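Hypothetical protein (Streptococcus pneumoniae, PDB 2HIY) is of unknown function, a conserved bacterial member of the DUF1697 family built from two four-stranded antiparallel sheets with flanking helices. Local coordinates at residues D[76-85]-D[105-113]. Residues are numbered along the deposited sequence; the frame is centred on the assembly and turned at random.
Sequences SFSLLSLEDF and FLFYTEGLD
With chi1 at -53°, Ser78 holds OG beside its own backbone N and anti to the carbonyl carbon, the setting from which OG donates to Tyr108 O at 2.8 Å. Glu110 begins in the same way but bends at its second torsion (chi2 -62°), carrying its carboxylate alongside strand 78-81 toward Leu79. The serine hydroxyl comes from above the carbonyl plane of Tyr108 and also pairs with Thr167 OG1. One residue back, Phe77 O receives Glu110 N at 2.9 Å in a nearly straight bond, while Thr109 CB presses on that same oxygen at 3.2 Å. The Glu110 CG methylene lies 4.0 Å from Phe77 CE1. Water completes the join: one molecule accepts from Leu79 N and donates to Glu110 OE2, another links Phe77 N to Glu110 O. Lys56 forms a salt bridge with Glu110 OE2 and bonds to Leu79 O, tying helix 56-70 into the junction. Further along, Leu80 CD2 packs 3.7 Å from Phe107 CD1, and Phe85 meets Phe107 edge to edge, CE1 to CZ at 4.2 Å. Phe105 CD2 sits over one face of the Phe107 ring. The strand segments run almost perpendicular, at 92°, and belong to different antiparallel sheets: 78-81 borders one, 102-108 lies inside the other, and this buried seam joins the two sheets of an alpha+beta fold.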
loop_
_atom_site.group_PDB
_atom_site.type_symbol
_atom_site.label_atom_id
_atom_site.label_comp_id
_atom_site.label_asym_id
_atom_site.label_seq_id
_atom_site.Cartn_x
_atom_site.Cartn_y
_atom_site.Cartn_z
ATOM N N SER D 76 21.485 8.815 -13.312
ATOM C CA SER D 76 21.668 8.353 -14.679
ATOM C C SER D 76 20.607 9.037 -15.514
ATOM O O SER D 76 19.573 9.490 -14.991
ATOM C CB SER D 76 21.463 6.822 -14.768
ATOM O OG SER D 76 20.082 6.448 -14.601
ATOM N N PHE D 77 20.846 9.145 -16.816
ATOM C CA PHE D 77 19.791 9.609 -17.696
ATOM C C PHE D 77 20.047 9.108 -19.100
ATOM O O PHE D 77 21.201 8.847 -19.467
ATOM C CB PHE D 77 19.650 11.151 -17.663
ATOM C CG PHE D 77 20.908 11.906 -18.029
ATOM C CD1 PHE D 77 21.222 12.246 -19.345
ATOM C CD2 PHE D 77 21.733 12.388 -17.026
ATOM C CE1 PHE D 77 22.379 12.978 -19.655
ATOM C CE2 PHE D 77 22.886 13.133 -17.335
ATOM C CZ PHE D 77 23.208 13.422 -18.648
ATOM N N SER D 78 18.970 9.013 -19.878
ATOM C CA SER D 78 19.058 8.721 -21.292
ATOM C C SER D 78 18.903 10.036 -22.059
ATOM O O SER D 78 18.082 10.879 -21.686
ATOM C CB SER D 78 17.928 7.794 -21.710
ATOM O OG SER D 78 17.897 6.639 -20.879
ATOM N N LEU D 79 19.730 10.219 -23.069
ATOM C CA LEU D 79 19.644 11.415 -23.916
ATOM C C LEU D 79 19.769 10.954 -25.354
ATOM O O LEU D 79 20.803 10.386 -25.761
ATOM C CB LEU D 79 20.771 12.384 -23.560
ATOM C CG LEU D 79 20.713 13.715 -24.340
ATOM C CD1 LEU D 79 19.482 14.536 -24.033
ATOM C CD2 LEU D 79 21.965 14.530 -24.041
ATOM N N LEU D 80 18.717 11.195 -26.128
ATOM C CA LEU D 80 18.709 10.721 -27.506
ATOM C C LEU D 80 18.040 11.730 -28.407
ATOM O O LEU D 80 17.164 12.470 -27.966
ATOM C CB LEU D 80 17.986 9.374 -27.594
ATOM C CG LEU D 80 16.582 9.342 -27.027
ATOM C CD1 LEU D 80 15.569 9.204 -28.152
ATOM C CD2 LEU D 80 16.491 8.128 -26.134
ATOM N N SER D 81 18.410 11.720 -29.680
ATOM C CA SER D 81 17.867 12.685 -30.622
ATOM C C SER D 81 16.695 12.126 -31.418
ATOM O O SER D 81 16.483 10.917 -31.494
ATOM C CB SER D 81 18.963 13.105 -31.607
ATOM O OG SER D 81 19.329 11.985 -32.383
ATOM N N LEU D 82 15.973 13.020 -32.092
ATOM C CA LEU D 82 14.947 12.590 -33.046
ATOM C C LEU D 82 15.560 11.664 -34.102
ATOM O O LEU D 82 14.965 10.634 -34.428
ATOM C CB LEU D 82 14.294 13.809 -33.716
ATOM C CG LEU D 82 13.342 13.531 -34.895
ATOM C CD1 LEU D 82 12.102 12.747 -34.477
ATOM C CD2 LEU D 82 12.963 14.839 -35.633
ATOM N N GLU D 83 16.726 12.023 -34.643
ATOM C CA GLU D 83 17.403 11.172 -35.638
ATOM C C GLU D 83 17.612 9.759 -35.081
ATOM O O GLU D 83 17.337 8.764 -35.765
ATOM C CB GLU D 83 18.744 11.782 -36.051
ATOM C CG GLU D 83 19.545 10.949 -37.050
ATOM C CD GLU D 83 20.718 11.700 -37.670
ATOM O OE1 GLU D 83 20.948 12.879 -37.327
ATOM O OE2 GLU D 83 21.402 11.110 -38.538
ATOM N N ASP D 84 18.103 9.684 -33.839
ATOM C CA ASP D 84 18.363 8.396 -33.189
ATOM C C ASP D 84 17.082 7.576 -33.125
ATOM O O ASP D 84 17.079 6.375 -33.396
ATOM C CB ASP D 84 18.812 8.585 -31.727
ATOM C CG ASP D 84 20.218 9.161 -31.560
ATOM O OD1 ASP D 84 21.066 9.069 -32.490
ATOM O OD2 ASP D 84 20.483 9.690 -30.432
ATOM N N PHE D 85 15.993 8.229 -32.734
ATOM C CA PHE D 85 14.725 7.563 -32.540
ATOM C C PHE D 85 14.153 7.081 -33.870
ATOM O O PHE D 85 13.632 5.954 -33.959
ATOM C CB PHE D 85 13.726 8.464 -31.799
ATOM C CG PHE D 85 12.633 7.687 -31.120
ATOM C CD1 PHE D 85 12.871 7.123 -29.876
ATOM C CD2 PHE D 85 11.421 7.458 -31.737
ATOM C CE1 PHE D 85 11.876 6.363 -29.229
ATOM C CE2 PHE D 85 10.427 6.687 -31.091
ATOM C CZ PHE D 85 10.665 6.170 -29.845
ATOM N N PHE D 105 10.368 -0.907 -23.187
ATOM C CA PHE D 105 11.645 -0.590 -23.798
ATOM C C PHE D 105 12.567 -0.160 -22.664
ATOM O O PHE D 105 12.206 0.727 -21.889
ATOM C CB PHE D 105 11.522 0.529 -24.822
ATOM C CG PHE D 105 12.726 0.638 -25.723
ATOM C CD1 PHE D 105 12.895 -0.259 -26.756
ATOM C CD2 PHE D 105 13.704 1.597 -25.510
ATOM C CE1 PHE D 105 13.984 -0.175 -27.596
ATOM C CE2 PHE D 105 14.778 1.698 -26.339
ATOM C CZ PHE D 105 14.933 0.797 -27.390
ATOM N N LEU D 106 13.736 -0.767 -22.601
ATOM C CA LEU D 106 14.741 -0.430 -21.589
ATOM C C LEU D 106 15.767 0.484 -22.256
ATOM O O LEU D 106 16.652 0.004 -22.966
ATOM C CB LEU D 106 15.429 -1.706 -21.074
ATOM C CG LEU D 106 14.581 -2.654 -20.206
ATOM C CD1 LEU D 106 13.441 -3.282 -21.016
ATOM C CD2 LEU D 106 15.459 -3.780 -19.682
ATOM N N PHE D 107 15.620 1.798 -22.060
ATOM C CA PHE D 107 16.518 2.746 -22.720
ATOM C C PHE D 107 17.879 2.754 -22.043
ATOM O O PHE D 107 17.987 2.874 -20.809
ATOM C CB PHE D 107 15.985 4.165 -22.621
ATOM C CG PHE D 107 14.848 4.483 -23.559
ATOM C CD1 PHE D 107 15.096 4.946 -24.855
ATOM C CD2 PHE D 107 13.496 4.415 -23.132
ATOM C CE1 PHE D 107 14.025 5.293 -25.730
ATOM C CE2 PHE D 107 12.442 4.770 -23.991
ATOM C CZ PHE D 107 12.721 5.196 -25.283
ATOM N N TYR D 108 18.935 2.634 -22.844
ATOM C CA TYR D 108 20.273 2.800 -22.323
ATOM C C TYR D 108 20.474 4.225 -21.826
ATOM O O TYR D 108 19.817 5.145 -22.267
ATOM C CB TYR D 108 21.287 2.466 -23.409
ATOM C CG TYR D 108 21.211 1.034 -23.934
ATOM C CD1 TYR D 108 20.946 -0.048 -23.083
ATOM C CD2 TYR D 108 21.475 0.770 -25.290
ATOM C CE1 TYR D 108 20.907 -1.381 -23.596
ATOM C CE2 TYR D 108 21.443 -0.534 -25.790
ATOM C CZ TYR D 108 21.186 -1.582 -24.942
ATOM O OH TYR D 108 21.192 -2.874 -25.470
ATOM N N THR D 109 21.403 4.413 -20.899
ATOM C CA THR D 109 21.734 5.735 -20.370
ATOM C C THR D 109 23.151 6.138 -20.779
ATOM O O THR D 109 23.963 5.324 -21.192
ATOM C CB THR D 109 21.654 5.734 -18.851
ATOM O OG1 THR D 109 22.517 4.708 -18.335
ATOM C CG2 THR D 109 20.212 5.514 -18.357
ATOM N N GLU D 110 23.441 7.420 -20.621
ATOM C CA GLU D 110 24.753 7.931 -20.966
ATOM C C GLU D 110 25.830 7.299 -20.099
ATOM O O GLU D 110 25.692 7.224 -18.876
ATOM C CB GLU D 110 24.750 9.456 -20.802
ATOM C CG GLU D 110 23.972 10.123 -21.908
ATOM C CD GLU D 110 24.579 9.850 -23.282
ATOM O OE1 GLU D 110 25.809 10.008 -23.440
ATOM O OE2 GLU D 110 23.833 9.434 -24.204
ATOM N N GLY D 111 26.871 6.781 -20.746
ATOM C CA GLY D 111 27.970 6.191 -19.997
ATOM C C GLY D 111 27.810 4.713 -19.720
ATOM O O GLY D 111 28.731 4.079 -19.194
ATOM N N LEU D 112 26.667 4.143 -20.086
ATOM C CA LEU D 112 26.432 2.737 -19.793
ATOM C C LEU D 112 27.322 1.820 -20.639
ATOM O O LEU D 112 27.473 2.022 -21.846
ATOM C CB LEU D 112 24.962 2.429 -20.063
ATOM C CG LEU D 112 24.476 1.018 -19.778
ATOM C CD1 LEU D 112 24.564 0.664 -18.299
ATOM C CD2 LEU D 112 23.066 0.946 -20.260
ATOM N N ASP D 113 27.864 0.774 -20.020
ATOM C CA ASP D 113 28.599 -0.236 -20.769
ATOM C C ASP D 113 27.568 -1.201 -21.382
ATOM O O ASP D 113 27.184 -2.188 -20.774
ATOM C CB ASP D 113 29.583 -0.968 -19.834
ATOM C CG ASP D 113 30.414 -2.037 -20.552
ATOM O OD1 ASP D 113 30.189 -2.280 -21.762
ATOM O OD2 ASP D 113 31.255 -2.694 -19.892
HETATM O O HOH W 1 23.747 8.373 -17.192
HETATM O O HOH W 2 21.563 8.015 -23.481
#